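Long-range contacts in carboxylic ester hydrolase (Aspergillus niger, PDB 7K4O), which probably hydrolyses ester bonds of tannins as a serine esterase of the tannase family, with gallic acid held in a pocket of the structure: residues I244-M255 with L268-I278; D315-Q326 with W542-P550. All blocks are in the same frame, centred on the assembly; numbering follows the deposited sequence.

Contact 1 (I244-M255 with L268-I278); sequences IVNETIAACDAM and LCLLDFDISTI. With CA (calcium ion), chain K; NAG (2-acetamido-2-deoxy-beta-D-glucopyranose), chain G.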
loop_
_atom_site.group_PDB
_atom_site.type_symbol
_atom_site.label_atom_id
_atom_site.label_comp_id
_atom_site.label_asym_id
_atom_site.label_seq_id
_atom_site.Cartn_x
_atom_site.Cartn_y
_atom_site.Cartn_z
ATOM N N ILE A 244 -8.960 13.896 -20.342
ATOM C CA ILE A 244 -7.669 13.366 -20.826
ATOM C C ILE A 244 -7.555 11.898 -20.384
ATOM O O ILE A 244 -7.088 11.055 -21.201
ATOM C CB ILE A 244 -6.511 14.240 -20.307
ATOM C CG1 ILE A 244 -6.481 15.581 -21.057
ATOM C CG2 ILE A 244 -5.177 13.548 -20.444
ATOM C CD1 ILE A 244 -5.647 16.650 -20.386
ATOM N N VAL A 245 -7.888 11.606 -19.130
ATOM C CA VAL A 245 -7.789 10.184 -18.658
ATOM C C VAL A 245 -8.696 9.290 -19.531
ATOM O O VAL A 245 -8.247 8.239 -19.990
ATOM C CB VAL A 245 -8.168 10.095 -17.175
ATOM C CG1 VAL A 245 -8.367 8.658 -16.725
ATOM C CG2 VAL A 245 -7.137 10.822 -16.323
ATOM N N ASN A 246 -9.963 9.674 -19.701
ATOM C CA ASN A 246 -10.952 8.895 -20.507
ATOM C C ASN A 246 -10.410 8.678 -21.914
ATOM O O ASN A 246 -10.492 7.549 -22.398
ATOM C CB ASN A 246 -12.345 9.537 -20.520
ATOM C CG ASN A 246 -13.125 9.306 -19.243
ATOM O OD1 ASN A 246 -12.663 8.578 -18.347
ATOM N ND2 ASN A 246 -14.292 9.939 -19.116
ATOM N N GLU A 247 -9.850 9.696 -22.573
ATOM C CA GLU A 247 -9.301 9.528 -23.950
ATOM C C GLU A 247 -8.035 8.687 -23.963
ATOM O O GLU A 247 -7.747 8.038 -25.006
ATOM C CB GLU A 247 -9.021 10.893 -24.576
ATOM C CG GLU A 247 -10.299 11.651 -24.868
ATOM C CD GLU A 247 -11.143 10.959 -25.937
ATOM O OE1 GLU A 247 -10.594 10.497 -26.958
ATOM O OE2 GLU A 247 -12.327 10.849 -25.721
ATOM N N THR A 248 -7.241 8.716 -22.864
ATOM C CA THR A 248 -6.045 7.848 -22.764
ATOM C C THR A 248 -6.531 6.393 -22.663
ATOM O O THR A 248 -5.951 5.535 -23.330
ATOM C CB THR A 248 -5.154 8.311 -21.598
ATOM O OG1 THR A 248 -4.800 9.692 -21.798
ATOM C CG2 THR A 248 -3.915 7.461 -21.469
ATOM N N ILE A 249 -7.560 6.139 -21.868
ATOM C CA ILE A 249 -8.109 4.751 -21.733
ATOM C C ILE A 249 -8.576 4.298 -23.131
ATOM O O ILE A 249 -8.215 3.180 -23.574
ATOM C CB ILE A 249 -9.223 4.678 -20.694
ATOM C CG1 ILE A 249 -8.677 4.879 -19.268
ATOM C CG2 ILE A 249 -9.954 3.359 -20.835
ATOM C CD1 ILE A 249 -9.731 5.117 -18.237
ATOM N N ALA A 250 -9.303 5.161 -23.846
ATOM C CA ALA A 250 -9.843 4.804 -25.191
ATOM C C ALA A 250 -8.699 4.472 -26.141
ATOM O O ALA A 250 -8.783 3.466 -26.878
ATOM C CB ALA A 250 -10.719 5.925 -25.719
ATOM N N ALA A 251 -7.610 5.236 -26.095
ATOM C CA ALA A 251 -6.500 5.083 -27.057
ATOM C C ALA A 251 -5.633 3.875 -26.695
ATOM O O ALA A 251 -4.972 3.359 -27.584
ATOM C CB ALA A 251 -5.678 6.352 -27.129
ATOM N N CYS A 252 -5.578 3.445 -25.429
ATOM C CA CYS A 252 -4.544 2.466 -24.982
ATOM C C CYS A 252 -5.199 1.132 -24.614
ATOM O O CYS A 252 -4.447 0.153 -24.483
ATOM C CB CYS A 252 -3.762 3.041 -23.804
ATOM S SG CYS A 252 -2.762 4.484 -24.271
ATOM N N ASP A 253 -6.533 1.073 -24.541
ATOM C CA ASP A 253 -7.282 -0.175 -24.228
ATOM C C ASP A 253 -6.763 -1.361 -25.040
ATOM O O ASP A 253 -6.437 -2.428 -24.432
ATOM C CB ASP A 253 -8.760 0.038 -24.424
ATOM C CG ASP A 253 -9.596 -1.202 -24.187
ATOM O OD1 ASP A 253 -9.111 -2.154 -23.505
ATOM O OD2 ASP A 253 -10.758 -1.192 -24.659
ATOM N N ALA A 254 -6.679 -1.194 -26.369
ATOM C CA ALA A 254 -6.426 -2.299 -27.323
ATOM C C ALA A 254 -4.944 -2.653 -27.368
ATOM O O ALA A 254 -4.578 -3.651 -27.970
ATOM C CB ALA A 254 -6.947 -1.924 -28.694
ATOM N N MET A 255 -4.061 -1.871 -26.756
ATOM C CA MET A 255 -2.608 -2.186 -26.825
ATOM C C MET A 255 -2.258 -3.487 -26.069
ATOM O O MET A 255 -1.198 -4.087 -26.359
ATOM C CB MET A 255 -1.799 -1.034 -26.246
ATOM C CG MET A 255 -1.784 0.204 -27.137
ATOM S SD MET A 255 -0.958 1.552 -26.207
ATOM C CE MET A 255 -1.138 2.964 -27.316
ATOM N N LEU A 268 3.055 0.384 -22.611
ATOM C CA LEU A 268 2.852 0.698 -24.066
ATOM C C LEU A 268 2.146 2.051 -24.164
ATOM O O LEU A 268 2.500 2.806 -25.082
ATOM C CB LEU A 268 2.051 -0.407 -24.759
ATOM C CG LEU A 268 2.747 -1.747 -24.802
ATOM C CD1 LEU A 268 1.817 -2.813 -25.370
ATOM C CD2 LEU A 268 4.058 -1.686 -25.577
ATOM N N CYS A 269 1.237 2.364 -23.253
ATOM C CA CYS A 269 0.517 3.646 -23.266
ATOM C C CYS A 269 1.530 4.790 -23.138
ATOM O O CYS A 269 1.538 5.753 -23.955
ATOM C CB CYS A 269 -0.509 3.655 -22.163
ATOM S SG CYS A 269 -1.721 4.968 -22.288
ATOM N N LEU A 270 2.390 4.706 -22.134
ATOM C CA LEU A 270 3.380 5.777 -21.870
ATOM C C LEU A 270 4.331 5.901 -23.057
ATOM O O LEU A 270 4.708 7.042 -23.407
ATOM C CB LEU A 270 4.148 5.412 -20.599
ATOM C CG LEU A 270 5.269 6.372 -20.220
ATOM C CD1 LEU A 270 4.655 7.727 -19.884
ATOM C CD2 LEU A 270 6.065 5.787 -19.040
ATOM N N LEU A 271 4.690 4.789 -23.681
ATOM C CA LEU A 271 5.658 4.784 -24.795
ATOM C C LEU A 271 4.991 5.322 -26.083
ATOM O O LEU A 271 5.702 5.985 -26.849
ATOM C CB LEU A 271 6.177 3.371 -25.030
ATOM C CG LEU A 271 7.158 2.817 -24.004
ATOM C CD1 LEU A 271 7.197 1.313 -24.151
ATOM C CD2 LEU A 271 8.566 3.391 -24.165
ATOM N N ASP A 272 3.733 4.997 -26.353
ATOM C CA ASP A 272 3.198 5.082 -27.734
ATOM C C ASP A 272 2.049 6.073 -27.883
ATOM O O ASP A 272 1.688 6.288 -29.032
ATOM C CB ASP A 272 2.768 3.701 -28.225
ATOM C CG ASP A 272 3.937 2.761 -28.396
ATOM O OD1 ASP A 272 5.070 3.243 -28.550
ATOM O OD2 ASP A 272 3.713 1.532 -28.347
ATOM N N PHE A 273 1.437 6.614 -26.835
ATOM C CA PHE A 273 0.289 7.526 -26.982
ATOM C C PHE A 273 0.663 8.957 -26.616
ATOM O O PHE A 273 1.156 9.209 -25.488
ATOM C CB PHE A 273 -0.882 7.064 -26.144
ATOM C CG PHE A 273 -2.064 7.975 -26.267
ATOM C CD1 PHE A 273 -2.659 8.184 -27.517
ATOM C CD2 PHE A 273 -2.589 8.638 -25.175
ATOM C CE1 PHE A 273 -3.759 9.022 -27.639
ATOM C CE2 PHE A 273 -3.679 9.483 -25.303
ATOM C CZ PHE A 273 -4.263 9.679 -26.543
ATOM N N ASP A 274 0.408 9.893 -27.541
ATOM C CA ASP A 274 0.670 11.336 -27.329
ATOM C C ASP A 274 -0.633 12.020 -26.987
ATOM O O ASP A 274 -1.523 12.081 -27.876
ATOM C CB ASP A 274 1.276 11.957 -28.583
ATOM C CG ASP A 274 1.724 13.401 -28.396
ATOM O OD1 ASP A 274 1.261 14.062 -27.455
ATOM O OD2 ASP A 274 2.524 13.851 -29.226
ATOM N N ILE A 275 -0.765 12.565 -25.780
ATOM C CA ILE A 275 -2.053 13.139 -25.337
ATOM C C ILE A 275 -2.297 14.481 -26.059
ATOM O O ILE A 275 -3.411 15.005 -25.910
ATOM C CB ILE A 275 -2.152 13.311 -23.805
ATOM C CG1 ILE A 275 -1.138 14.312 -23.255
ATOM C CG2 ILE A 275 -2.058 11.953 -23.101
ATOM C CD1 ILE A 275 -1.401 14.680 -21.830
ATOM N N SER A 276 -1.318 15.016 -26.781
ATOM C CA SER A 276 -1.546 16.229 -27.640
ATOM C C SER A 276 -2.705 15.986 -28.633
ATOM O O SER A 276 -3.390 16.966 -28.983
ATOM C CB SER A 276 -0.298 16.631 -28.356
ATOM O OG SER A 276 0.543 17.351 -27.471
ATOM N N THR A 277 -2.973 14.730 -28.999
ATOM C CA THR A 277 -4.094 14.343 -29.897
ATOM C C THR A 277 -5.438 14.648 -29.249
ATOM O O THR A 277 -6.467 14.614 -29.963
ATOM C CB THR A 277 -4.016 12.867 -30.276
ATOM O OG1 THR A 277 -4.163 12.097 -29.078
ATOM C CG2 THR A 277 -2.717 12.541 -30.975
ATOM N N ILE A 278 -5.477 14.937 -27.957
ATOM C CA ILE A 278 -6.758 15.162 -27.230
ATOM C C ILE A 278 -7.112 16.652 -27.267
ATOM O O ILE A 278 -8.237 17.003 -26.900
ATOM C CB ILE A 278 -6.675 14.604 -25.786
ATOM C CG1 ILE A 278 -6.309 13.120 -25.819
ATOM C CG2 ILE A 278 -7.975 14.835 -25.032
ATOM C CD1 ILE A 278 -5.888 12.552 -24.472
HETATM CA CA CA K . -7.528 -3.853 -22.823
HETATM C C1 NAG G . -15.197 9.855 -17.946
HETATM C C2 NAG G . -16.418 10.794 -17.958
HETATM C C3 NAG G . -17.382 10.574 -16.804
HETATM C C4 NAG G . -17.801 9.137 -16.916
HETATM C C5 NAG G . -16.569 8.238 -16.886
HETATM C C6 NAG G . -16.969 6.781 -17.035
HETATM C C7 NAG G . -15.864 13.007 -18.836
HETATM C C8 NAG G . -15.260 14.337 -18.489
HETATM N N2 NAG G . -15.948 12.153 -17.821
HETATM O O3 NAG G . -18.413 11.564 -16.893
HETATM O O4 NAG G . -18.556 8.921 -15.756
HETATM O O5 NAG G . -15.652 8.509 -17.928
HETATM O O6 NAG G . -15.804 5.986 -16.976
HETATM O O7 NAG G . -16.261 12.721 -19.944
HETATM O O HOH W 1 -7.225 -5.769 -21.112
#
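Cys252 and Cys269 join two helices, 238-252 and 266-272, through a disulfide at the edge of the calcium-binding loop of this tannase-family esterase. The S-S bond (chi3 74°) lies where the two backbones come nearest, with Cys252 CA 5.5 Å from Cys269 CA. Packing is tightest beside it: Thr248 CG2 is 3.4 Å from Cys269 SG, and Ala251 CB is 3.3 Å from Phe273 CE1. Phe273, its CG anti to the backbone N (chi1 180°), lays its ring against helix 238-252. Ala251 CB sits over one face, 22° off the normal, a CH-pi contact, while Thr248 OG1 comes to the ring edge. That hydroxyl donates to Ile244 O one helical turn back. Ile278 CD1 reaches Glu247 CB at 3.5 Å, and Ile275 CD1 meets the Ile244 CG2 methyl at 4.2 Å. Met255 packs on Leu268, its O 3.4 Å from Leu268 CD1 and its SD near Leu268 CB.

The solvent side is looser: Met255 CE stays 4.1 Å from Asp272 CB, and the exposed Asp272 carboxylate turns to a salt bridge with Arg537. Asn246 carries a glycan, pointing away from segment 268-278. Past the disulfide, Asp253 binds calcium through its backbone O and OD1, each at 2.4 Å.

Contact 2 (D315-Q326 with W542-P550); sequences DSQGRRVYFSYQ and WHYDLDAVP
Arg320 and Asp547 meet where two irregular segments run antiparallel without forming a sheet, a type I turn at Leu546-Val549 facing the loop that follows helix 300-310. Arg320 N donates to Asp547 OD1 (2.9 Å, 150° at the hydrogen), on the syn side but tilted out of the carboxylate plane, and Ala548 N returns a bond to Arg320 O (3.0 Å). Ala548 CB fits among Arg319 CB, Val321 CG2 and Asp315 OD2.

Farther along, the Tyr544 ring is met from two directions. Phe323 CB stands over one face, 4.0 Å from the ring centroid, and the two rings are oblique, their planes at 36°. Tyr544 CD1 in turn lies over the centre of the Arg320 guanidinium, 3.6 Å from Arg320 CZ, but the two planes are steeply inclined, so this is no parallel stack. Leu546 CD1 lies at the Tyr322 ring edge, beside CD1, and Leu546 CD2 packs on Arg320 CD. Val321 O is buried here with no polar partner. At the far end the Gln326 amide lies nearly parallel over a Trp542 face (19° between planes).

A second shell positions these groups. Arg320 NH1 donates to Tyr322 O, which helps hold the guanidinium against Tyr544. Asp315 receives Arg319 side-on and also Lys380 of helix 376-390. Thr266 holds Gln326 NE2, Asp267 takes Trp542 NE1, and a water links Gln326 OE1 (2.9 Å) to Tyr544 OH (2.6 Å).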
loop_
_atom_site.group_PDB
_atom_site.type_symbol
_atom_site.label_atom_id
_atom_site.label_comp_id
_atom_site.label_asym_id
_atom_site.label_seq_id
_atom_site.Cartn_x
_atom_site.Cartn_y
_atom_site.Cartn_z
ATOM N N ASP A 315 14.305 18.710 -11.726
ATOM C CA ASP A 315 14.790 19.916 -11.025
ATOM C C ASP A 315 15.032 21.016 -12.085
ATOM O O ASP A 315 14.775 20.787 -13.290
ATOM C CB ASP A 315 16.037 19.602 -10.206
ATOM C CG ASP A 315 17.280 19.257 -10.978
ATOM O OD1 ASP A 315 17.324 19.482 -12.246
ATOM O OD2 ASP A 315 18.226 18.740 -10.344
ATOM N N SER A 316 15.487 22.177 -11.609
ATOM C CA SER A 316 15.661 23.420 -12.415
ATOM C C SER A 316 16.703 23.158 -13.505
ATOM O O SER A 316 16.740 23.913 -14.501
ATOM C CB SER A 316 16.037 24.602 -11.511
ATOM O OG SER A 316 17.281 24.339 -10.877
ATOM N N GLN A 317 17.518 22.117 -13.387
ATOM C CA GLN A 317 18.512 21.773 -14.443
ATOM C C GLN A 317 18.039 20.628 -15.355
ATOM O O GLN A 317 18.883 20.082 -16.099
ATOM C CB GLN A 317 19.870 21.492 -13.806
ATOM C CG GLN A 317 20.423 22.709 -13.056
ATOM C CD GLN A 317 20.909 23.759 -14.031
ATOM O OE1 GLN A 317 20.393 24.884 -14.085
ATOM N NE2 GLN A 317 21.884 23.363 -14.843
ATOM N N GLY A 318 16.758 20.252 -15.307
ATOM C CA GLY A 318 16.215 19.167 -16.154
ATOM C C GLY A 318 16.589 17.754 -15.685
ATOM O O GLY A 318 16.314 16.795 -16.423
ATOM N N ARG A 319 17.169 17.581 -14.499
ATOM C CA ARG A 319 17.565 16.236 -14.017
ATOM C C ARG A 319 16.366 15.617 -13.304
ATOM O O ARG A 319 15.658 16.315 -12.569
ATOM C CB ARG A 319 18.770 16.328 -13.083
ATOM C CG ARG A 319 20.051 16.839 -13.754
ATOM C CD ARG A 319 21.139 17.064 -12.704
ATOM N NE ARG A 319 20.731 18.147 -11.782
ATOM C CZ ARG A 319 21.564 18.989 -11.135
ATOM N NH1 ARG A 319 22.878 18.866 -11.223
ATOM N NH2 ARG A 319 21.069 19.957 -10.386
ATOM N N ARG A 320 16.186 14.309 -13.498
ATOM C CA ARG A 320 15.003 13.619 -12.928
ATOM C C ARG A 320 15.211 13.363 -11.430
ATOM O O ARG A 320 16.228 12.752 -11.069
ATOM C CB ARG A 320 14.748 12.288 -13.626
ATOM C CG ARG A 320 13.457 11.642 -13.119
ATOM C CD ARG A 320 13.130 10.345 -13.822
ATOM N NE ARG A 320 12.483 10.512 -15.113
ATOM C CZ ARG A 320 11.196 10.661 -15.316
ATOM N NH1 ARG A 320 10.347 10.780 -14.308
ATOM N NH2 ARG A 320 10.756 10.726 -16.578
ATOM N N VAL A 321 14.235 13.767 -10.652
ATOM C CA VAL A 321 14.198 13.542 -9.182
ATOM C C VAL A 321 13.339 12.313 -8.853
ATOM O O VAL A 321 13.758 11.535 -7.963
ATOM C CB VAL A 321 13.668 14.772 -8.450
ATOM C CG1 VAL A 321 13.864 14.592 -6.955
ATOM C CG2 VAL A 321 14.337 16.068 -8.947
ATOM N N TYR A 322 12.178 12.187 -9.470
ATOM C CA TYR A 322 11.291 11.037 -9.189
ATOM C C TYR A 322 10.446 10.780 -10.439
ATOM O O TYR A 322 10.711 11.340 -11.504
ATOM C CB TYR A 322 10.503 11.276 -7.895
ATOM C CG TYR A 322 10.028 10.004 -7.188
ATOM C CD1 TYR A 322 10.887 8.939 -7.026
ATOM C CD2 TYR A 322 8.725 9.879 -6.730
ATOM C CE1 TYR A 322 10.454 7.750 -6.433
ATOM C CE2 TYR A 322 8.300 8.722 -6.068
ATOM C CZ TYR A 322 9.183 7.671 -5.920
ATOM O OH TYR A 322 8.717 6.501 -5.336
ATOM N N PHE A 323 9.421 9.970 -10.286
ATOM C CA PHE A 323 8.447 9.595 -11.337
ATOM C C PHE A 323 7.087 9.762 -10.746
ATOM O O PHE A 323 6.906 9.937 -9.531
ATOM C CB PHE A 323 8.749 8.206 -11.903
ATOM C CG PHE A 323 9.147 7.195 -10.849
ATOM C CD1 PHE A 323 8.184 6.687 -10.011
ATOM C CD2 PHE A 323 10.455 6.816 -10.690
ATOM C CE1 PHE A 323 8.547 5.830 -8.988
ATOM C CE2 PHE A 323 10.809 5.901 -9.713
ATOM C CZ PHE A 323 9.847 5.438 -8.863
ATOM N N SER A 324 6.114 9.769 -11.629
ATOM C CA SER A 324 4.726 10.036 -11.260
ATOM C C SER A 324 3.859 8.830 -11.636
ATOM O O SER A 324 4.396 7.785 -12.076
ATOM C CB SER A 324 4.243 11.322 -11.918
ATOM O OG SER A 324 3.020 11.741 -11.368
ATOM N N TYR A 325 2.578 9.002 -11.409
ATOM C CA TYR A 325 1.539 7.981 -11.681
ATOM C C TYR A 325 1.546 7.637 -13.161
ATOM O O TYR A 325 1.912 8.473 -14.034
ATOM C CB TYR A 325 0.179 8.481 -11.232
ATOM C CG TYR A 325 0.214 9.130 -9.884
ATOM C CD1 TYR A 325 0.332 8.378 -8.719
ATOM C CD2 TYR A 325 0.196 10.498 -9.742
ATOM C CE1 TYR A 325 0.413 8.971 -7.475
ATOM C CE2 TYR A 325 0.294 11.104 -8.503
ATOM C CZ TYR A 325 0.379 10.341 -7.352
ATOM O OH TYR A 325 0.414 10.969 -6.137
ATOM N N GLN A 326 1.166 6.405 -13.452
ATOM C CA GLN A 326 1.079 5.917 -14.846
ATOM C C GLN A 326 -0.011 6.680 -15.603
ATOM O O GLN A 326 -0.978 7.164 -15.032
ATOM C CB GLN A 326 0.728 4.433 -14.871
ATOM C CG GLN A 326 1.856 3.513 -14.415
ATOM C CD GLN A 326 3.112 3.645 -15.222
ATOM O OE1 GLN A 326 4.063 4.350 -14.846
ATOM N NE2 GLN A 326 3.154 2.962 -16.370
ATOM N N TRP A 542 9.651 1.212 -17.371
ATOM C CA TRP A 542 9.351 1.192 -15.916
ATOM C C TRP A 542 10.593 1.548 -15.107
ATOM O O TRP A 542 10.502 1.486 -13.849
ATOM C CB TRP A 542 8.868 -0.202 -15.479
ATOM C CG TRP A 542 7.508 -0.598 -15.933
ATOM C CD1 TRP A 542 7.201 -1.379 -17.010
ATOM C CD2 TRP A 542 6.262 -0.313 -15.281
ATOM N NE1 TRP A 542 5.855 -1.535 -17.108
ATOM C CE2 TRP A 542 5.242 -0.923 -16.042
ATOM C CE3 TRP A 542 5.908 0.454 -14.178
ATOM C CZ2 TRP A 542 3.902 -0.796 -15.708
ATOM C CZ3 TRP A 542 4.585 0.568 -13.830
ATOM C CH2 TRP A 542 3.586 -0.056 -14.586
ATOM N N HIS A 543 11.723 1.765 -15.756
ATOM C CA HIS A 543 13.010 1.969 -15.058
ATOM C C HIS A 543 13.404 3.429 -15.210
ATOM O O HIS A 543 13.401 3.928 -16.354
ATOM C CB HIS A 543 14.090 1.075 -15.602
ATOM C CG HIS A 543 13.866 -0.380 -15.332
ATOM N ND1 HIS A 543 14.540 -1.361 -16.039
ATOM C CD2 HIS A 543 13.091 -1.018 -14.419
ATOM C CE1 HIS A 543 14.181 -2.552 -15.569
ATOM N NE2 HIS A 543 13.284 -2.374 -14.580
ATOM N N TYR A 544 13.784 4.064 -14.118
ATOM C CA TYR A 544 14.091 5.510 -14.105
ATOM C C TYR A 544 15.477 5.759 -13.533
ATOM O O TYR A 544 15.902 5.176 -12.556
ATOM C CB TYR A 544 13.014 6.300 -13.383
ATOM C CG TYR A 544 11.693 6.214 -14.091
ATOM C CD1 TYR A 544 11.401 7.069 -15.129
ATOM C CD2 TYR A 544 10.771 5.213 -13.790
ATOM C CE1 TYR A 544 10.206 6.994 -15.822
ATOM C CE2 TYR A 544 9.568 5.119 -14.472
ATOM C CZ TYR A 544 9.296 6.001 -15.515
ATOM O OH TYR A 544 8.120 5.922 -16.192
ATOM N N ASP A 545 16.192 6.676 -14.200
ATOM C CA ASP A 545 17.499 7.161 -13.745
ATOM C C ASP A 545 17.265 8.463 -12.975
ATOM O O ASP A 545 16.918 9.516 -13.602
ATOM C CB ASP A 545 18.436 7.368 -14.931
ATOM C CG ASP A 545 19.768 7.974 -14.525
ATOM O OD1 ASP A 545 20.103 7.985 -13.331
ATOM O OD2 ASP A 545 20.452 8.453 -15.426
ATOM N N LEU A 546 17.366 8.425 -11.645
ATOM C CA LEU A 546 17.099 9.631 -10.825
ATOM C C LEU A 546 18.401 10.430 -10.724
ATOM O O LEU A 546 19.043 10.487 -9.649
ATOM C CB LEU A 546 16.564 9.209 -9.444
ATOM C CG LEU A 546 15.326 8.303 -9.516
ATOM C CD1 LEU A 546 14.712 8.119 -8.139
ATOM C CD2 LEU A 546 14.264 8.877 -10.431
ATOM N N ASP A 547 18.828 10.994 -11.854
ATOM C CA ASP A 547 20.164 11.626 -11.925
ATOM C C ASP A 547 20.211 12.983 -11.200
ATOM O O ASP A 547 21.323 13.485 -11.030
ATOM C CB ASP A 547 20.579 11.759 -13.393
ATOM C CG ASP A 547 19.698 12.688 -14.197
ATOM O OD1 ASP A 547 18.467 12.617 -14.111
ATOM O OD2 ASP A 547 20.271 13.471 -14.977
ATOM N N ALA A 548 19.111 13.529 -10.702
ATOM C CA ALA A 548 19.121 14.706 -9.812
ATOM C C ALA A 548 19.645 14.357 -8.410
ATOM O O ALA A 548 19.934 15.282 -7.635
ATOM C CB ALA A 548 17.769 15.322 -9.720
ATOM N N VAL A 549 19.623 13.085 -8.044
ATOM C CA VAL A 549 19.872 12.659 -6.650
ATOM C C VAL A 549 21.207 11.954 -6.581
ATOM O O VAL A 549 21.392 10.915 -7.210
ATOM C CB VAL A 549 18.734 11.777 -6.120
ATOM C CG1 VAL A 549 19.081 11.364 -4.686
ATOM C CG2 VAL A 549 17.409 12.495 -6.190
ATOM N N PRO A 550 22.251 12.510 -5.899
ATOM C CA PRO A 550 23.559 11.849 -5.898
ATOM C C PRO A 550 23.544 10.457 -5.220
ATOM O O PRO A 550 24.246 9.601 -5.626
ATOM C CB PRO A 550 24.462 12.860 -5.189
ATOM C CG PRO A 550 23.790 14.173 -5.412
ATOM C CD PRO A 550 22.301 13.897 -5.368
HETATM O O HOH W 2 6.739 3.801 -15.673
#

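Contact 2 is mainly buried and contact 1 only partly, and both lie well away from the chain centre, at about 22 and 26 Å from centre to centre. Contact 1 joins neighbours in sequence, two helices only a short loop apart, by a covalent bond and apolar packing; contact 2 brings together loops more than two hundred residues apart by one backbone bond, one backbone-to-carboxylate bond and aromatic and guanidinium packing. Helix 266-272 serves both: it supplies the second segment of contact 1, and its Thr266, Asp267 and Leu270 touch the other. Leu270 CD2 meets Tyr544 OH at 3.5 Å, and helix 536-541, which leads into segment 542-550, packs on Leu268 and Leu271.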